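Local coordinates for 2-oxoglutarate-dependent dioxygenase DAO (Oryza sativa subsp. indica, PDB 6KUN), which probably catalyses the irreversible, iron- and 2-oxoglutarate-dependent oxidation of the auxin indole-3-acetic acid to inactive 2-oxoindole-3-acetic acid, at residues B[69-74]-B[89-94]; B[126-131]-B[179-184]. All blocks are in the same frame, centred on the assembly; numbering follows the deposited sequence.

Contact 1: B[69-74]-B[89-94]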
ATOM      1  N   ASP B  69     -11.520  25.451 -10.932  1.00 21.53           N
ATOM      2  CA  ASP B  69     -12.096  25.907 -12.191  1.00 28.39           C
ATOM      3  C   ASP B  69     -11.078  25.905 -13.325  1.00 31.24           C
ATOM      4  O   ASP B  69     -11.132  26.732 -14.240  1.00 29.38           O
ATOM      5  CB  ASP B  69     -12.718  27.293 -12.005  1.00 47.60           C
ATOM      6  CG  ASP B  69     -13.749  27.321 -10.865  1.00 59.87           C
ATOM      7  OD1 ASP B  69     -14.763  26.582 -10.941  1.00 54.28           O
ATOM      8  OD2 ASP B  69     -13.525  28.067  -9.881  1.00 60.28           O
ATOM      9  N   ILE B  70     -10.162  24.936 -13.358  1.00 24.47           N
ATOM     10  CA  ILE B  70      -9.126  24.987 -14.389  1.00 23.11           C
ATOM     11  C   ILE B  70      -9.705  24.608 -15.735  1.00 22.86           C
ATOM     12  O   ILE B  70      -9.188  25.039 -16.779  1.00 21.66           O
ATOM     13  CB  ILE B  70      -7.899  24.126 -14.018  1.00 29.36           C
ATOM     14  CG1 ILE B  70      -8.299  22.734 -13.550  1.00 25.45           C
ATOM     15  CG2 ILE B  70      -7.045  24.864 -12.973  1.00 22.75           C
ATOM     16  CD1 ILE B  70      -7.086  21.796 -13.279  1.00 24.56           C
ATOM     17  N   ILE B  71     -10.745  23.775 -15.759  1.00 20.27           N
ATOM     18  CA  ILE B  71     -11.628  23.674 -16.930  1.00 21.80           C
ATOM     19  C   ILE B  71     -13.061  23.814 -16.445  1.00 23.21           C
ATOM     20  O   ILE B  71     -13.356  23.591 -15.261  1.00 24.41           O
ATOM     21  CB  ILE B  71     -11.464  22.347 -17.712  1.00 23.77           C
ATOM     22  CG1 ILE B  71     -11.890  21.156 -16.869  1.00 26.04           C
ATOM     23  CG2 ILE B  71     -10.045  22.135 -18.163  1.00 36.33           C
ATOM     24  CD1 ILE B  71     -11.884  19.853 -17.616  1.00 30.11           C
ATOM     25  N   PRO B  72     -13.964  24.196 -17.320  1.00 29.83           N
ATOM     26  CA  PRO B  72     -15.281  24.636 -16.851  1.00 29.99           C
ATOM     27  C   PRO B  72     -15.935  23.601 -15.966  1.00 25.39           C
ATOM     28  O   PRO B  72     -16.099  22.450 -16.377  1.00 27.05           O
ATOM     29  CB  PRO B  72     -16.057  24.845 -18.158  1.00 28.31           C
ATOM     30  CG  PRO B  72     -15.005  25.138 -19.154  1.00 35.79           C
ATOM     31  CD  PRO B  72     -13.871  24.223 -18.785  1.00 37.66           C
ATOM     32  N   GLY B  73     -16.237  23.985 -14.726  1.00 21.76           N
ATOM     33  CA  GLY B  73     -16.876  23.097 -13.770  1.00 33.60           C
ATOM     34  C   GLY B  73     -15.969  22.134 -13.037  1.00 35.52           C
ATOM     35  O   GLY B  73     -16.456  21.397 -12.181  1.00 30.73           O
ATOM     36  N   SER B  74     -14.670  22.094 -13.332  1.00 23.08           N
ATOM     37  CA  SER B  74     -13.815  21.047 -12.795  1.00 20.44           C
ATOM     38  C   SER B  74     -12.565  21.663 -12.185  1.00 24.74           C
ATOM     39  O   SER B  74     -12.134  22.746 -12.555  1.00 19.85           O
ATOM     40  CB  SER B  74     -13.419  20.054 -13.883  1.00 20.86           C
ATOM     41  OG  SER B  74     -14.515  19.249 -14.285  1.00 22.81           O
ATOM     42  N   PHE B  89     -10.561  16.951  -5.885  1.00 20.22           N
ATOM     43  CA  PHE B  89     -10.297  17.384  -7.251  1.00 13.07           C
ATOM     44  C   PHE B  89     -11.213  16.570  -8.135  1.00 21.36           C
ATOM     45  O   PHE B  89     -11.199  15.329  -8.051  1.00 25.60           O
ATOM     46  CB  PHE B  89      -8.838  17.115  -7.683  1.00 19.91           C
ATOM     47  CG  PHE B  89      -7.810  17.926  -6.960  1.00 27.29           C
ATOM     48  CD1 PHE B  89      -7.350  17.546  -5.709  1.00 23.44           C
ATOM     49  CD2 PHE B  89      -7.228  19.028  -7.586  1.00 27.15           C
ATOM     50  CE1 PHE B  89      -6.349  18.272  -5.061  1.00 23.32           C
ATOM     51  CE2 PHE B  89      -6.235  19.766  -6.954  1.00 20.87           C
ATOM     52  CZ  PHE B  89      -5.789  19.395  -5.702  1.00 20.59           C
ATOM     53  N   GLY B  90     -12.013  17.239  -8.952  1.00 21.23           N
ATOM     54  CA  GLY B  90     -12.926  16.577  -9.861  1.00 18.94           C
ATOM     55  C   GLY B  90     -12.693  16.983 -11.299  1.00 19.70           C
ATOM     56  O   GLY B  90     -12.329  18.135 -11.585  1.00 20.97           O
ATOM     57  N   LEU B  91     -12.955  16.047 -12.197  1.00 16.45           N
ATOM     58  CA  LEU B  91     -12.729  16.192 -13.628  1.00 18.67           C
ATOM     59  C   LEU B  91     -13.934  15.641 -14.363  1.00 23.14           C
ATOM     60  O   LEU B  91     -14.206  14.446 -14.307  1.00 23.97           O
ATOM     61  CB  LEU B  91     -11.470  15.464 -14.054  1.00 19.29           C
ATOM     62  CG  LEU B  91     -10.980  15.617 -15.492  1.00 29.28           C
ATOM     63  CD1 LEU B  91      -9.851  14.564 -15.674  1.00 29.09           C
ATOM     64  CD2 LEU B  91     -11.976  15.481 -16.577  1.00 35.92           C
ATOM     65  N   CYS B  92     -14.635  16.519 -15.044  1.00 18.83           N
ATOM     66  CA  CYS B  92     -15.707  16.235 -16.006  1.00 24.83           C
ATOM     67  C   CYS B  92     -15.374  16.999 -17.287  1.00 20.08           C
ATOM     68  O   CYS B  92     -15.058  18.195 -17.208  1.00 25.65           O
ATOM     69  CB  CYS B  92     -17.051  16.705 -15.447  1.00 37.31           C
ATOM     70  SG  CYS B  92     -18.463  15.982 -16.258  1.00 50.64           S
ATOM     71  N   ASP B  93     -15.393  16.344 -18.458  1.00 23.92           N
ATOM     72  CA  ASP B  93     -15.842  14.970 -18.734  1.00 31.55           C
ATOM     73  C   ASP B  93     -14.642  14.029 -18.885  1.00 22.36           C
ATOM     74  O   ASP B  93     -13.871  14.146 -19.808  1.00 18.36           O
ATOM     75  CB  ASP B  93     -16.711  14.982 -20.034  1.00 36.46           C
ATOM     76  CG  ASP B  93     -17.198  13.603 -20.454  1.00 27.52           C
ATOM     77  OD1 ASP B  93     -16.891  12.594 -19.787  1.00 20.49           O
ATOM     78  OD2 ASP B  93     -17.925  13.513 -21.468  1.00 32.34           O
ATOM     79  N   ALA B  94     -14.487  13.087 -17.940  1.00 19.09           N
ATOM     80  CA  ALA B  94     -13.305  12.248 -17.911  1.00 18.02           C
ATOM     81  C   ALA B  94     -13.293  11.191 -18.999  1.00 17.83           C
ATOM     82  O   ALA B  94     -12.296  10.487 -19.129  1.00 22.02           O
ATOM     83  CB  ALA B  94     -13.164  11.584 -16.544  1.00 23.40           C
TER
HETATM   84  O   HOH W   1     -15.255  20.615 -18.381  1.00 29.29           O

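Contact 2: B[126-131]-B[179-184]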
ATOM      1  N   SER B 126     -10.915   3.287 -19.125  1.00 19.34           N
ATOM      2  CA  SER B 126     -10.945   2.001 -19.814  1.00 21.82           C
ATOM      3  C   SER B 126     -11.510   0.908 -18.908  1.00 22.18           C
ATOM      4  O   SER B 126     -12.275   0.042 -19.363  1.00 20.32           O
ATOM      5  CB  SER B 126      -9.531   1.614 -20.264  1.00 28.24           C
ATOM      6  OG  SER B 126      -9.047   2.487 -21.267  1.00 36.81           O
ATOM      7  N   LEU B 127     -11.150   0.949 -17.624  1.00 19.19           N
ATOM      8  CA  LEU B 127     -11.637  -0.045 -16.686  1.00 22.74           C
ATOM      9  C   LEU B 127     -13.149   0.035 -16.573  1.00 23.63           C
ATOM     10  O   LEU B 127     -13.830  -0.978 -16.692  1.00 15.95           O
ATOM     11  CB  LEU B 127     -10.953   0.109 -15.337  1.00 19.44           C
ATOM     12  CG  LEU B 127     -11.377  -0.825 -14.207  1.00 20.35           C
ATOM     13  CD1 LEU B 127     -11.247  -2.291 -14.612  1.00 21.14           C
ATOM     14  CD2 LEU B 127     -10.560  -0.533 -12.966  1.00 24.58           C
ATOM     15  N   ILE B 128     -13.706   1.226 -16.377  1.00 20.15           N
ATOM     16  CA  ILE B 128     -15.133   1.299 -16.079  1.00 18.52           C
ATOM     17  C   ILE B 128     -15.931   0.957 -17.334  1.00 15.44           C
ATOM     18  O   ILE B 128     -17.008   0.376 -17.235  1.00 15.96           O
ATOM     19  CB  ILE B 128     -15.485   2.669 -15.490  1.00 18.57           C
ATOM     20  CG1 ILE B 128     -16.799   2.706 -14.706  1.00 17.59           C
ATOM     21  CG2 ILE B 128     -15.487   3.738 -16.589  1.00 19.97           C
ATOM     22  CD1 ILE B 128     -17.364   1.402 -14.251  1.00 54.80           C
ATOM     23  N   VAL B 129     -15.391   1.260 -18.514  1.00 17.44           N
ATOM     24  CA  VAL B 129     -16.034   0.846 -19.754  1.00 17.41           C
ATOM     25  C   VAL B 129     -16.033  -0.684 -19.874  1.00 23.97           C
ATOM     26  O   VAL B 129     -17.047  -1.291 -20.212  1.00 21.76           O
ATOM     27  CB  VAL B 129     -15.342   1.514 -20.949  1.00 19.84           C
ATOM     28  CG1 VAL B 129     -15.805   0.917 -22.278  1.00 27.53           C
ATOM     29  CG2 VAL B 129     -15.603   3.026 -20.934  1.00 23.12           C
ATOM     30  N   ASP B 130     -14.896  -1.317 -19.570  1.00 23.75           N
ATOM     31  CA  ASP B 130     -14.789  -2.772 -19.591  1.00 18.72           C
ATOM     32  C   ASP B 130     -15.751  -3.411 -18.589  1.00 21.59           C
ATOM     33  O   ASP B 130     -16.494  -4.345 -18.931  1.00 25.70           O
ATOM     34  CB  ASP B 130     -13.342  -3.204 -19.310  1.00 20.96           C
ATOM     35  CG  ASP B 130     -13.138  -4.718 -19.425  1.00 34.48           C
ATOM     36  OD1 ASP B 130     -13.604  -5.322 -20.409  1.00 45.20           O
ATOM     37  OD2 ASP B 130     -12.502  -5.305 -18.535  1.00 47.62           O
ATOM     38  N   VAL B 131     -15.787  -2.883 -17.369  1.00 18.38           N
ATOM     39  CA  VAL B 131     -16.749  -3.363 -16.394  1.00 23.16           C
ATOM     40  C   VAL B 131     -18.187  -3.189 -16.901  1.00 24.64           C
ATOM     41  O   VAL B 131     -18.998  -4.126 -16.861  1.00 19.40           O
ATOM     42  CB  VAL B 131     -16.529  -2.655 -15.053  1.00 15.02           C
ATOM     43  CG1 VAL B 131     -17.657  -3.047 -14.093  1.00 24.36           C
ATOM     44  CG2 VAL B 131     -15.170  -3.018 -14.469  1.00 21.01           C
ATOM     45  N   LEU B 179     -22.574   3.299 -13.003  1.00 21.06           N
ATOM     46  CA  LEU B 179     -21.620   2.479 -12.268  1.00 25.76           C
ATOM     47  C   LEU B 179     -20.509   3.377 -11.761  1.00 16.69           C
ATOM     48  O   LEU B 179     -20.153   4.352 -12.428  1.00 16.23           O
ATOM     49  CB  LEU B 179     -20.948   1.421 -13.142  1.00 21.45           C
ATOM     50  CG  LEU B 179     -21.786   0.256 -13.630  1.00 35.64           C
ATOM     51  CD1 LEU B 179     -20.978  -0.589 -14.585  1.00 31.42           C
ATOM     52  CD2 LEU B 179     -22.302  -0.545 -12.466  1.00 39.45           C
ATOM     53  N   THR B 180     -19.924   3.010 -10.626  1.00 16.96           N
ATOM     54  CA  THR B 180     -18.805   3.726 -10.055  1.00 20.10           C
ATOM     55  C   THR B 180     -17.690   2.760  -9.708  1.00 17.34           C
ATOM     56  O   THR B 180     -17.949   1.732  -9.078  1.00 24.34           O
ATOM     57  CB  THR B 180     -19.228   4.481  -8.801  1.00 19.97           C
ATOM     58  OG1 THR B 180     -20.313   5.340  -9.129  1.00 22.04           O
ATOM     59  CG2 THR B 180     -18.040   5.342  -8.308  1.00 26.19           C
ATOM     60  N   VAL B 181     -16.444   3.095 -10.105  1.00 11.17           N
ATOM     61  CA  VAL B 181     -15.288   2.302  -9.727  1.00 13.29           C
ATOM     62  C   VAL B 181     -14.487   3.115  -8.724  1.00 19.33           C
ATOM     63  O   VAL B 181     -14.088   4.239  -9.024  1.00 17.18           O
ATOM     64  CB  VAL B 181     -14.409   1.892 -10.920  1.00 23.66           C
ATOM     65  CG1 VAL B 181     -13.280   0.978 -10.435  1.00 26.35           C
ATOM     66  CG2 VAL B 181     -15.216   1.191 -11.950  1.00 29.15           C
ATOM     67  N   LEU B 182     -14.220   2.528  -7.558  1.00 17.40           N
ATOM     68  CA  LEU B 182     -13.567   3.213  -6.447  1.00 17.53           C
ATOM     69  C   LEU B 182     -12.244   2.521  -6.126  1.00 17.35           C
ATOM     70  O   LEU B 182     -12.162   1.288  -6.124  1.00 15.28           O
ATOM     71  CB  LEU B 182     -14.466   3.188  -5.184  1.00 24.42           C
ATOM     72  CG  LEU B 182     -15.901   3.698  -5.232  1.00 70.45           C
ATOM     73  CD1 LEU B 182     -16.600   3.338  -3.920  1.00 90.11           C
ATOM     74  CD2 LEU B 182     -15.951   5.186  -5.465  1.00 91.12           C
ATOM     75  N   GLN B 183     -11.243   3.328  -5.785  1.00 16.65           N
ATOM     76  CA  GLN B 183      -9.994   2.849  -5.206  1.00 18.41           C
ATOM     77  C   GLN B 183      -9.845   3.464  -3.813  1.00 21.12           C
ATOM     78  O   GLN B 183      -9.544   4.650  -3.680  1.00 20.25           O
ATOM     79  CB  GLN B 183      -8.805   3.234  -6.086  1.00 25.31           C
ATOM     80  CG  GLN B 183      -7.451   2.915  -5.476  1.00 46.37           C
ATOM     81  CD  GLN B 183      -6.661   1.918  -6.300  1.00 53.43           C
ATOM     82  OE1 GLN B 183      -5.769   2.293  -7.061  1.00 30.69           O
ATOM     83  NE2 GLN B 183      -6.984   0.639  -6.151  1.00 59.44           N
ATOM     84  N   GLU B 184     -10.072   2.657  -2.780  1.00 31.71           N
ATOM     85  CA  GLU B 184     -10.133   3.148  -1.407  1.00 39.46           C
ATOM     86  C   GLU B 184      -8.732   3.172  -0.809  1.00 33.46           C
ATOM     87  O   GLU B 184      -7.812   2.513  -1.284  1.00 24.06           O
ATOM     88  CB  GLU B 184     -11.069   2.264  -0.563  1.00 64.49           C
ATOM     89  CG  GLU B 184     -11.351   2.765   0.862  1.00 81.74           C
ATOM     90  CD  GLU B 184     -12.395   1.912   1.575  1.00 88.41           C
ATOM     91  OE1 GLU B 184     -12.860   0.920   0.974  1.00 81.98           O
ATOM     92  OE2 GLU B 184     -12.755   2.231   2.728  1.00 93.82           O
TER

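Contact 1: B[69-74]-B[89-94]
Ser74 carries this contact with its hydroxyl. Its chi1 of -71° sets OG anti to the carbonyl carbon and beside the backbone N, and from there OG meets the backbone of Cys92. Cys92 N donates a nearly straight hydrogen bond to Ser74 OG at 2.8 Å, with an angle of 161° at the hydrogen. The CB of Ser74 lies 3.2 Å from Gly90 O. The residues from Ile71 to Ser74 form a type II beta turn, closed by Ser74 N bonding to Ile71 O at 2.8 Å. Gly73 takes the positive-phi position of the turn. The turn leads into strand 75-77, the outermost strand on this side of the major sheet of the jelly-roll fold, next to strand 86-92. Gly75 continues the pairing through backbone bonds with Gly90. An alanine in place of Ser74 would take away OG, the acceptor of the Cys92 N-H, and would probably loosen the hold of the turn on 89-94. Ile71 has CG1 in the crowded position between N and the carbonyl carbon, chi1 65°. The extended chain then brings CD1 to 3.6 Å from Cys92 O, while CD1 only grazes Leu91 CD2 at 4.5 Å. Ile71 also packs on Ala102 and Arg106 of helix 97-106. A water lies 2.8 Å from Pro72 O and 2.7 Å from Cys92 O, within hydrogen-bonding distance of both.

Contact 2: B[126-131]-B[179-184]
Helix 111-138 packs here on strand 179-183, an inner strand of the major sheet of the jelly-roll core. The two short axes come within 8.9 Å and run at 133°. Ile128 and Val181 sit at the centre, with their CA atoms 6.4 Å apart. Ile128 has CG1 anti to the backbone N, chi1 -160°. Its CB lies 3.8 Å from CG2 of Val181, and its CD1 reaches CB of Leu179 at 3.8 Å. Ile128 and Val181 lie alongside one another, pointing opposite ways. The other branch of Val181, CG1, is anti to N and meets CD2 of Leu127 at 4.0 Å, where the two side chains are roughly perpendicular. Val131, one turn on from Leu127, touches Leu179 more loosely, CG1 to CD1 at 4.2 Å. Met247 and Leu249 of strand 242-249 also touch Ile128, and Phe211 touches Leu127 and Val181. Thr180 points away from the helix, and its OG1 hydrogen-bonds to Asp175, a predicted iron ligand; Leu182, which makes no contact with 126-131, touches 2-oxoglutarate. No hydrogen bond joins the two segments; what they share is buried aliphatic surface, so the fit depends on side-chain shape rather than on polar pairing.

Both contacts are built on the major sheet, but at different places in it. Contact 2 uses an inner strand and lies about 6 Å from the centre of the chain. Contact 1 lies at the margin, about 16 Å from that centre, where the sheet ends in strand 75-77. Their own centres are 19 Å apart and they do not touch. All the touching residues of contact 2 are buried and apolar. Contact 1 is largely buried too, but Pro72 is exposed, and a hydroxyl, backbone groups and a water do much of the joining. Contact 2 lies closer to the 2-oxoglutarate pocket, which includes Leu182 of its strand; contact 1 is away from the annotated sites.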